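Local coordinates for uncharacterized protein TP-0789 domain-containing protein (Desulfovibrio piger ATCC 29098, PDB 4Z48) that is of unknown function but belongs to the LolA-like outer membrane lipoprotein-sorting family and so may handle a lipid or lipoprotein in the cell envelope, at residues Y133-Q138 with L151-K156; V167-K172 with R179-D184; Y13-R18 with D147-E152. One frame throughout, in Å; residues are numbered along the deposited sequence.

Contact 1 of 3, residues Y133-Q138 with L151-K156; sequences YDYLLQ and LERTPK
Arg153 lays its extended side chain over one face of the Tyr133 ring. Its CD sits almost above the middle of the ring, 3.6 Å from the centroid, as a CH-pi contact, and the guanidinium continues over the same face toward the hydroxyl, above Tyr133 CZ and CE1, with its plane only 3° from that of the ring. The stack is also a cation-pi pair, Arg153 CZ lying 4.0 Å from the Tyr133 centroid. The torsions set it up: Arg153 CG takes the crowded place between backbone N and carbonyl carbon (chi1 79°), and chi2 and chi3 are both extended. On the sheet face that carries Arg153, Tyr135 lies beside it and points the same way, its CE1 3.5 Å from Arg153 CB. Water 3 links the two tips, donating to Tyr135 OH and accepting from Arg153 NH1 in the guanidinium plane. The guanidinium is fixed further by Leu127 O, which takes a bond from NH1, and by Gln166 OE1 at NE, while Tyr135 OH bonds to Val130 O. On the face of Leu136 and Glu152, the latter's carboxylate is met from above its plane by Gln138, bent at chi2 so that NE2 reaches Glu152 OE2 at 3.0 Å. Water 1 donates to both Asp134 OD2 and Pro155 O. Beneath the side chains, paired backbone bonds join Asp134 with Thr154 and Leu136 with Glu152; the bond from Asp134 N to Thr154 O is 2.9 Å long and nearly straight at 169°. Tyr135 and Arg153, a non-hydrogen-bonded pair, stand between these two rungs, which brings their side chains together. This is the regular ladder of an antiparallel beta hairpin, formed by strands 133-143 and 146-155 at one end of the strand order of this LolA-like fold.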
loop_
_atom_site.group_PDB
_atom_site.type_symbol
_atom_site.label_atom_id
_atom_site.label_comp_id
_atom_site.label_asym_id
_atom_site.label_seq_id
_atom_site.Cartn_x
_atom_site.Cartn_y
_atom_site.Cartn_z
ATOM N N TYR A 133 -0.925 12.810 7.930
ATOM C CA TYR A 133 -0.327 12.422 9.211
ATOM C C TYR A 133 0.496 13.487 9.922
ATOM O O TYR A 133 1.008 14.405 9.314
ATOM C CB TYR A 133 0.636 11.218 8.969
ATOM C CG TYR A 133 0.027 10.068 8.201
ATOM C CD1 TYR A 133 0.082 10.024 6.809
ATOM C CD2 TYR A 133 -0.598 9.018 8.864
ATOM C CE1 TYR A 133 -0.485 8.964 6.093
ATOM C CE2 TYR A 133 -1.159 7.951 8.162
ATOM C CZ TYR A 133 -1.123 7.941 6.776
ATOM O OH TYR A 133 -1.686 6.898 6.076
ATOM N N ASP A 134 0.687 13.280 11.221
ATOM C CA ASP A 134 1.617 13.971 12.109
ATOM C C ASP A 134 2.797 13.035 12.303
ATOM O O ASP A 134 2.594 11.838 12.482
ATOM C CB ASP A 134 0.943 14.294 13.445
ATOM C CG ASP A 134 -0.148 15.329 13.307
ATOM O OD1 ASP A 134 0.127 16.403 12.733
ATOM O OD2 ASP A 134 -1.282 15.046 13.721
ATOM N N TYR A 135 4.008 13.555 12.275
ATOM C CA TYR A 135 5.203 12.722 12.372
ATOM C C TYR A 135 5.993 12.936 13.624
ATOM O O TYR A 135 5.927 13.991 14.236
ATOM C CB TYR A 135 6.107 12.967 11.150
ATOM C CG TYR A 135 5.393 12.667 9.850
ATOM C CD1 TYR A 135 5.292 11.365 9.379
ATOM C CD2 TYR A 135 4.728 13.670 9.149
ATOM C CE1 TYR A 135 4.570 11.069 8.226
ATOM C CE2 TYR A 135 4.018 13.391 7.988
ATOM C CZ TYR A 135 3.943 12.085 7.528
ATOM O OH TYR A 135 3.223 11.766 6.405
ATOM N N LEU A 136 6.812 11.943 13.960
ATOM C CA LEU A 136 7.790 12.056 15.033
ATOM C C LEU A 136 9.045 11.196 14.693
ATOM O O LEU A 136 8.991 9.962 14.676
ATOM C CB LEU A 136 7.154 11.683 16.375
ATOM C CG LEU A 136 7.956 11.838 17.661
ATOM C CD1 LEU A 136 8.309 13.303 17.945
ATOM C CD2 LEU A 136 7.167 11.242 18.829
ATOM N N LEU A 137 10.154 11.864 14.349
ATOM C CA LEU A 137 11.411 11.177 14.092
ATOM C C LEU A 137 11.999 10.754 15.467
ATOM O O LEU A 137 12.366 11.611 16.260
ATOM C CB LEU A 137 12.397 12.063 13.285
ATOM C CG LEU A 137 13.760 11.441 12.995
ATOM C CD1 LEU A 137 13.620 10.204 12.116
ATOM C CD2 LEU A 137 14.699 12.438 12.336
ATOM N N GLN A 138 12.076 9.443 15.720
ATOM C CA GLN A 138 12.485 8.874 17.011
ATOM C C GLN A 138 13.956 8.597 17.111
ATOM O O GLN A 138 14.483 8.473 18.214
ATOM C CB GLN A 138 11.694 7.588 17.312
ATOM C CG GLN A 138 10.204 7.835 17.523
ATOM C CD GLN A 138 9.870 8.472 18.857
ATOM O OE1 GLN A 138 10.637 9.260 19.431
ATOM N NE2 GLN A 138 8.721 8.106 19.386
ATOM N N LEU A 151 10.662 6.310 12.204
ATOM C CA LEU A 151 9.689 7.364 11.930
ATOM C C LEU A 151 8.314 6.939 12.345
ATOM O O LEU A 151 7.766 5.985 11.765
ATOM C CB LEU A 151 9.667 7.707 10.407
ATOM C CG LEU A 151 8.749 8.888 9.999
ATOM C CD1 LEU A 151 9.180 10.192 10.689
ATOM C CD2 LEU A 151 8.767 9.094 8.492
ATOM N N GLU A 152 7.752 7.621 13.340
ATOM C CA GLU A 152 6.389 7.357 13.772
ATOM C C GLU A 152 5.469 8.294 13.041
ATOM O O GLU A 152 5.800 9.480 12.890
ATOM C CB GLU A 152 6.218 7.547 15.290
ATOM C CG GLU A 152 6.950 6.531 16.150
ATOM C CD GLU A 152 6.525 6.465 17.610
ATOM O OE1 GLU A 152 5.488 7.071 17.973
ATOM O OE2 GLU A 152 7.218 5.771 18.388
ATOM N N ARG A 153 4.324 7.791 12.595
ATOM C CA ARG A 153 3.321 8.645 11.969
ATOM C C ARG A 153 1.958 8.323 12.574
ATOM O O ARG A 153 1.658 7.167 12.816
ATOM C CB ARG A 153 3.346 8.575 10.431
ATOM C CG ARG A 153 2.692 7.393 9.777
ATOM C CD ARG A 153 2.718 7.552 8.282
ATOM N NE ARG A 153 2.116 6.388 7.643
ATOM C CZ ARG A 153 2.120 6.160 6.336
ATOM N NH1 ARG A 153 2.727 7.004 5.509
ATOM N NH2 ARG A 153 1.549 5.070 5.847
ATOM N N THR A 154 1.209 9.364 12.929
ATOM C CA THR A 154 -0.105 9.269 13.551
ATOM C C THR A 154 -1.091 9.915 12.595
ATOM O O THR A 154 -0.822 11.023 12.131
ATOM C CB THR A 154 -0.079 9.943 14.953
ATOM O OG1 THR A 154 0.921 9.325 15.747
ATOM C CG2 THR A 154 -1.383 9.799 15.698
ATOM N N PRO A 155 -2.249 9.292 12.305
ATOM C CA PRO A 155 -3.198 9.949 11.409
ATOM C C PRO A 155 -3.742 11.217 12.042
ATOM O O PRO A 155 -3.998 11.263 13.258
ATOM C CB PRO A 155 -4.304 8.901 11.217
ATOM C CG PRO A 155 -4.232 8.037 12.440
ATOM C CD PRO A 155 -2.751 7.975 12.750
ATOM N N LYS A 156 -3.880 12.257 11.223
ATOM C CA LYS A 156 -4.479 13.526 11.659
ATOM C C LYS A 156 -5.923 13.286 12.078
ATOM O O LYS A 156 -6.584 12.388 11.536
ATOM C CB LYS A 156 -4.429 14.554 10.518
ATOM C CG LYS A 156 -3.029 15.052 10.236
ATOM C CD LYS A 156 -3.037 16.294 9.387
ATOM C CE LYS A 156 -1.636 16.845 9.221
ATOM N NZ LYS A 156 -1.604 17.877 8.156
HETATM O O HOH W 1 -1.940 12.909 15.152
HETATM O O HOH W 2 3.554 10.448 15.061
HETATM O O HOH W 3 3.994 9.485 5.197
#

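Contact 2 of 3, residues V167-K172 with R179-D184; sequences VQWVRK and RADYYD
Val167 forms a hydrogen-bonded pair with Asp181. Its N donates to Asp181 O, and its O accepts from Asp181 N at 2.8 Å, both bonds lying in the plane of the accepting carbonyl. The same Val167 O is touched by Ala180 CA, 3.1 Å away, in a CA-H...O contact. With CG1 anti to the backbone N (chi1 -178°), the other methyl, CG2, sits beside that nitrogen and meets Tyr183 CE1 at 4.1 Å. Gln168 follows on the opposite face, paired with the small Ala180 across a non-hydrogen-bonded position. Only the base of its side chain nears the alanine methyl before the amide leads away toward strand 146-155; OE1 bonds to Arg177 NH2 and also accepts from water 4, which is linked in turn to Tyr182 OH. Strands 163-171 and 177-184 form a beta hairpin here, nearly exactly antiparallel at 174°, within the run of antiparallel strands of the LolA-like fold. Trp169 returns to the face of Val167 and Asp181 and makes the broadest side-chain contact. Arg179 runs alongside it, anti to its own N at chi1 and bent at chi3, so that the guanidinium turns over one face of the indole. Arg179 CZ stands 3.9 Å from the centroid of the six-membered ring, a cation-pi contact, although the two planes are inclined at 51°. NH2 comes lowest, 3.2 Å from Trp169 CE2, near the junction of the two rings. NE1 of the indole bonds instead to Glu141 OE1, whose carboxylate probably adds to the favourable electrostatics around the arginine. Asp181 OD2 approaches the far end of the indole, 3.7 Å from Trp169 CH2. In the backbone, Trp169 N donates to Arg179 O at 2.8 Å, whereas the return bond from Arg179 N to Trp169 O is weak.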
loop_
_atom_site.group_PDB
_atom_site.type_symbol
_atom_site.label_atom_id
_atom_site.label_comp_id
_atom_site.label_asym_id
_atom_site.label_seq_id
_atom_site.Cartn_x
_atom_site.Cartn_y
_atom_site.Cartn_z
ATOM N N VAL A 167 4.690 2.789 13.318
ATOM C CA VAL A 167 6.134 2.941 13.544
ATOM C C VAL A 167 6.804 2.381 12.315
ATOM O O VAL A 167 6.525 1.242 11.909
ATOM C CB VAL A 167 6.651 2.294 14.855
ATOM C CG1 VAL A 167 8.152 2.534 15.029
ATOM C CG2 VAL A 167 5.884 2.831 16.053
ATOM N N GLN A 168 7.619 3.206 11.661
ATOM C CA GLN A 168 8.285 2.786 10.429
ATOM C C GLN A 168 9.805 2.823 10.545
ATOM O O GLN A 168 10.354 3.814 11.017
ATOM C CB GLN A 168 7.869 3.709 9.270
ATOM C CG GLN A 168 6.395 3.986 9.208
ATOM C CD GLN A 168 6.061 5.103 8.275
ATOM O OE1 GLN A 168 5.347 4.897 7.296
ATOM N NE2 GLN A 168 6.502 6.317 8.598
ATOM N N TRP A 169 10.477 1.736 10.131
ATOM C CA TRP A 169 11.939 1.683 10.038
ATOM C C TRP A 169 12.252 1.965 8.587
ATOM O O TRP A 169 11.930 1.145 7.734
ATOM C CB TRP A 169 12.474 0.318 10.510
ATOM C CG TRP A 169 12.477 0.183 11.999
ATOM C CD1 TRP A 169 13.537 0.385 12.838
ATOM C CD2 TRP A 169 11.354 -0.118 12.832
ATOM N NE1 TRP A 169 13.148 0.184 14.144
ATOM C CE2 TRP A 169 11.809 -0.101 14.172
ATOM C CE3 TRP A 169 9.997 -0.406 12.580
ATOM C CZ2 TRP A 169 10.971 -0.397 15.250
ATOM C CZ3 TRP A 169 9.163 -0.690 13.654
ATOM C CH2 TRP A 169 9.647 -0.689 14.969
ATOM N N VAL A 170 12.883 3.125 8.292
ATOM C CA VAL A 170 13.140 3.586 6.921
ATOM C C VAL A 170 14.635 3.519 6.582
ATOM O O VAL A 170 15.451 4.109 7.278
ATOM C CB VAL A 170 12.578 5.029 6.738
ATOM C CG1 VAL A 170 12.829 5.554 5.322
ATOM C CG2 VAL A 170 11.085 5.097 7.092
ATOM N N ARG A 171 14.983 2.821 5.481
ATOM C CA ARG A 171 16.383 2.708 5.041
ATOM C C ARG A 171 16.942 4.062 4.735
ATOM O O ARG A 171 16.317 4.826 3.996
ATOM C CB ARG A 171 16.510 1.824 3.804
ATOM C CG ARG A 171 16.045 0.405 4.006
ATOM C CD ARG A 171 15.913 -0.245 2.662
ATOM N NE ARG A 171 15.923 -1.708 2.724
ATOM C CZ ARG A 171 17.020 -2.453 2.612
ATOM N NH1 ARG A 171 18.211 -1.879 2.458
ATOM N NH2 ARG A 171 16.937 -3.778 2.670
ATOM N N LYS A 172 18.098 4.398 5.350
ATOM C CA LYS A 172 18.725 5.701 5.154
ATOM C C LYS A 172 19.181 5.915 3.706
ATOM O O LYS A 172 19.090 7.028 3.196
ATOM C CB LYS A 172 19.917 5.889 6.118
ATOM C CG LYS A 172 19.482 5.980 7.574
ATOM C CD LYS A 172 20.221 7.089 8.338
ATOM C CE LYS A 172 21.668 6.802 8.636
ATOM N NZ LYS A 172 22.331 8.022 9.171
ATOM N N ARG A 179 10.659 -2.093 7.587
ATOM C CA ARG A 179 9.727 -2.716 8.498
ATOM C C ARG A 179 8.748 -1.653 8.994
ATOM O O ARG A 179 9.075 -0.446 9.007
ATOM C CB ARG A 179 10.543 -3.353 9.666
ATOM C CG ARG A 179 9.792 -3.751 10.942
ATOM C CD ARG A 179 10.673 -4.489 11.949
ATOM N NE ARG A 179 11.641 -3.604 12.618
ATOM C CZ ARG A 179 12.264 -3.885 13.762
ATOM N NH1 ARG A 179 12.026 -5.027 14.395
ATOM N NH2 ARG A 179 13.128 -3.025 14.282
ATOM N N ALA A 180 7.545 -2.081 9.378
ATOM C CA ALA A 180 6.585 -1.175 10.016
ATOM C C ALA A 180 5.648 -1.942 10.940
ATOM O O ALA A 180 5.288 -3.101 10.679
ATOM C CB ALA A 180 5.798 -0.353 9.009
ATOM N N ASP A 181 5.337 -1.316 12.071
ATOM C CA ASP A 181 4.403 -1.838 13.059
ATOM C C ASP A 181 3.189 -0.970 13.050
ATOM O O ASP A 181 3.330 0.247 13.113
ATOM C CB ASP A 181 5.023 -1.903 14.450
ATOM C CG ASP A 181 6.067 -2.992 14.641
ATOM O OD1 ASP A 181 6.147 -3.894 13.792
ATOM O OD2 ASP A 181 6.811 -2.932 15.648
ATOM N N TYR A 182 1.985 -1.582 12.938
ATOM C CA TYR A 182 0.698 -0.882 12.905
ATOM C C TYR A 182 -0.075 -1.163 14.170
ATOM O O TYR A 182 -0.140 -2.314 14.613
ATOM C CB TYR A 182 -0.158 -1.296 11.678
ATOM C CG TYR A 182 0.272 -0.814 10.304
ATOM C CD1 TYR A 182 1.516 -0.214 10.102
ATOM C CD2 TYR A 182 -0.515 -1.065 9.184
ATOM C CE1 TYR A 182 1.930 0.182 8.826
ATOM C CE2 TYR A 182 -0.128 -0.648 7.912
ATOM C CZ TYR A 182 1.102 -0.042 7.733
ATOM O OH TYR A 182 1.472 0.334 6.462
ATOM N N TYR A 183 -0.670 -0.101 14.747
ATOM C CA TYR A 183 -1.411 -0.159 15.989
ATOM C C TYR A 183 -2.877 0.198 15.765
ATOM O O TYR A 183 -3.177 1.089 14.969
ATOM C CB TYR A 183 -0.750 0.770 17.012
ATOM C CG TYR A 183 0.618 0.259 17.423
ATOM C CD1 TYR A 183 1.765 0.611 16.702
ATOM C CD2 TYR A 183 0.758 -0.640 18.474
ATOM C CE1 TYR A 183 3.026 0.128 17.071
ATOM C CE2 TYR A 183 2.011 -1.129 18.847
ATOM C CZ TYR A 183 3.135 -0.772 18.121
ATOM O OH TYR A 183 4.349 -1.297 18.487
ATOM N N ASP A 184 -3.780 -0.512 16.449
ATOM C CA ASP A 184 -5.222 -0.308 16.316
ATOM C C ASP A 184 -5.683 0.827 17.262
ATOM O O ASP A 184 -4.850 1.397 17.987
ATOM C CB ASP A 184 -6.024 -1.626 16.543
ATOM C CG ASP A 184 -6.034 -2.248 17.942
ATOM O OD1 ASP A 184 -5.598 -1.570 18.908
ATOM O OD2 ASP A 184 -6.494 -3.414 18.076
HETATM O O HOH W 4 3.947 2.256 7.087
#

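Contact 3 of 3, residues Y13-R18 with D147-E152; sequences YDLAVR and DCYILE
Apolar contact comes first, and Leu15 of the helix supplies most of it. Its CG is anti to the backbone N, and the two methyls divide between two strand residues that sit on the same face of the strand. CD1 lies over one face of the Tyr149 ring as a CH-pi contact, 4.1 Å from the centroid and nearest to Tyr149 CD2 and CE2. Leu15 CD2 enters between the two side chains, 3.7 Å from Tyr149 CB and 3.8 Å from Leu151 CD2. Leu15 and Leu151 interleave head to tail, so that they touch along their flanks. Ala16 adds a looser contact, its CB 4.4 Å from Leu151 CD2, and packs also on Tyr135 of the neighbouring strand. Helix 8-20 thus lies across strand 146-155, the two segments meeting at 104° with their axes 9.6 Å apart, consistent with the LolA/LolB fold, in which helices pack on a strongly curved, incomplete barrel of antiparallel strands. Polar contact is confined to the far end of the tyrosine. Arg18, one turn beyond Leu15, bends at chi3 and comes in perpendicular to the tyrosine, with guanidinium and ring planes 88° apart. Its NH2 donates to Tyr149 OH at 3.0 Å; the hydroxyl lies close to the guanidinium plane, but the bond is somewhat bent, 145° at the hydrogen. Water 5 lies in the guanidinium plane as well, accepting from Arg18 NH1 and bonding to Tyr149 OH at 2.7 Å. The hydroxyl is therefore held from two directions, while Lys172 and Glu140 pack against other parts of the tyrosine side chain.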
loop_
_atom_site.group_PDB
_atom_site.type_symbol
_atom_site.label_atom_id
_atom_site.label_comp_id
_atom_site.label_asym_id
_atom_site.label_seq_id
_atom_site.Cartn_x
_atom_site.Cartn_y
_atom_site.Cartn_z
ATOM N N TYR A 13 8.401 15.120 9.522
ATOM C CA TYR A 13 7.661 15.553 8.326
ATOM C C TYR A 13 8.621 15.693 7.128
ATOM O O TYR A 13 8.259 15.261 6.035
ATOM C CB TYR A 13 6.885 16.864 8.588
ATOM C CG TYR A 13 6.257 17.496 7.365
ATOM C CD1 TYR A 13 4.964 17.170 6.976
ATOM C CD2 TYR A 13 6.936 18.470 6.632
ATOM C CE1 TYR A 13 4.374 17.765 5.858
ATOM C CE2 TYR A 13 6.359 19.071 5.517
ATOM C CZ TYR A 13 5.078 18.717 5.134
ATOM O OH TYR A 13 4.517 19.319 4.035
ATOM N N ASP A 14 9.817 16.300 7.336
ATOM C CA ASP A 14 10.800 16.515 6.277
ATOM C C ASP A 14 11.260 15.169 5.657
ATOM O O ASP A 14 11.373 15.064 4.430
ATOM C CB ASP A 14 11.966 17.363 6.780
ATOM C CG ASP A 14 11.544 18.822 6.971
ATOM O OD1 ASP A 14 10.446 19.191 6.495
ATOM O OD2 ASP A 14 12.300 19.578 7.590
ATOM N N LEU A 15 11.450 14.136 6.500
ATOM C CA LEU A 15 11.788 12.788 6.052
ATOM C C LEU A 15 10.652 12.194 5.227
ATOM O O LEU A 15 10.909 11.689 4.128
ATOM C CB LEU A 15 12.126 11.859 7.230
ATOM C CG LEU A 15 12.420 10.400 6.874
ATOM C CD1 LEU A 15 13.678 10.284 6.022
ATOM C CD2 LEU A 15 12.522 9.564 8.107
ATOM N N ALA A 16 9.398 12.276 5.739
ATOM C CA ALA A 16 8.215 11.788 5.037
ATOM C C ALA A 16 8.127 12.398 3.620
ATOM O O ALA A 16 7.800 11.683 2.690
ATOM C CB ALA A 16 6.960 12.097 5.843
ATOM N N VAL A 17 8.484 13.688 3.466
ATOM C CA VAL A 17 8.483 14.426 2.196
ATOM C C VAL A 17 9.536 13.818 1.244
ATOM O O VAL A 17 9.215 13.566 0.082
ATOM C CB VAL A 17 8.707 15.957 2.408
ATOM C CG1 VAL A 17 9.058 16.680 1.105
ATOM C CG2 VAL A 17 7.495 16.609 3.072
ATOM N N ARG A 18 10.769 13.597 1.739
ATOM C CA ARG A 18 11.871 12.979 0.972
ATOM C C ARG A 18 11.472 11.583 0.486
ATOM O O ARG A 18 11.740 11.228 -0.669
ATOM C CB ARG A 18 13.164 12.893 1.804
ATOM C CG ARG A 18 13.849 14.233 2.047
ATOM C CD ARG A 18 15.334 14.057 2.315
ATOM N NE ARG A 18 15.621 13.465 3.624
ATOM C CZ ARG A 18 16.532 12.516 3.846
ATOM N NH1 ARG A 18 17.258 12.029 2.842
ATOM N NH2 ARG A 18 16.727 12.049 5.075
ATOM N N ASP A 147 21.173 0.339 8.320
ATOM C CA ASP A 147 20.919 1.587 9.053
ATOM C C ASP A 147 19.581 2.182 8.660
ATOM O O ASP A 147 19.340 2.407 7.468
ATOM C CB ASP A 147 22.030 2.624 8.817
ATOM C CG ASP A 147 23.358 2.198 9.397
ATOM O OD1 ASP A 147 23.370 1.705 10.554
ATOM O OD2 ASP A 147 24.383 2.324 8.684
ATOM N N CYS A 148 18.732 2.482 9.664
ATOM C CA CYS A 148 17.392 3.008 9.445
ATOM C C CYS A 148 17.101 4.235 10.274
ATOM O O CYS A 148 17.596 4.344 11.377
ATOM C CB CYS A 148 16.337 1.945 9.772
ATOM S SG CYS A 148 16.334 0.500 8.690
ATOM N N TYR A 149 16.172 5.060 9.801
ATOM C CA TYR A 149 15.497 6.102 10.588
ATOM C C TYR A 149 14.281 5.408 11.232
ATOM O O TYR A 149 13.684 4.541 10.580
ATOM C CB TYR A 149 14.974 7.226 9.685
ATOM C CG TYR A 149 15.979 8.010 8.895
ATOM C CD1 TYR A 149 16.755 8.987 9.503
ATOM C CD2 TYR A 149 16.062 7.875 7.509
ATOM C CE1 TYR A 149 17.642 9.767 8.768
ATOM C CE2 TYR A 149 16.962 8.640 6.764
ATOM C CZ TYR A 149 17.734 9.600 7.399
ATOM O OH TYR A 149 18.627 10.380 6.693
ATOM N N ILE A 150 13.920 5.770 12.462
ATOM C CA ILE A 150 12.711 5.318 13.134
ATOM C C ILE A 150 11.733 6.497 12.999
ATOM O O ILE A 150 11.973 7.571 13.561
ATOM C CB ILE A 150 12.908 4.843 14.605
ATOM C CG1 ILE A 150 14.062 3.798 14.743
ATOM C CG2 ILE A 150 11.557 4.292 15.167
ATOM C CD1 ILE A 150 14.706 3.781 16.135
ATOM N N LEU A 151 10.662 6.310 12.204
ATOM C CA LEU A 151 9.689 7.364 11.930
ATOM C C LEU A 151 8.314 6.939 12.345
ATOM O O LEU A 151 7.766 5.985 11.765
ATOM C CB LEU A 151 9.667 7.707 10.407
ATOM C CG LEU A 151 8.749 8.888 9.999
ATOM C CD1 LEU A 151 9.180 10.192 10.689
ATOM C CD2 LEU A 151 8.767 9.094 8.492
ATOM N N GLU A 152 7.752 7.621 13.340
ATOM C CA GLU A 152 6.389 7.357 13.772
ATOM C C GLU A 152 5.469 8.294 13.041
ATOM O O GLU A 152 5.800 9.480 12.890
ATOM C CB GLU A 152 6.218 7.547 15.290
ATOM C CG GLU A 152 6.950 6.531 16.150
ATOM C CD GLU A 152 6.525 6.465 17.610
ATOM O OE1 GLU A 152 5.488 7.071 17.973
ATOM O OE2 GLU A 152 7.218 5.771 18.388
HETATM O O HOH W 5 19.171 10.020 4.045
#

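Overall arrangement
Contacts 1 and 2 are successive hairpins joined side by side: strand 146-155 of contact 1 neighbours strand 163-171 of contact 2, Leu151 N lying 2.8 Å from Gln168 O in a probable hydrogen bond. Contact 3 uses strand 146-155 again but sets a helix on it, bringing the N-terminal part of the chain against strands far later in sequence. It is the most buried of the three, mainly aliphatic and aromatic, with its polar pair at an exposed arginine. The hairpins are partly buried and rest on backbone ladders, each with an arginine over an aromatic ring: flat on tyrosine in contact 1, inclined over tryptophan in contact 2.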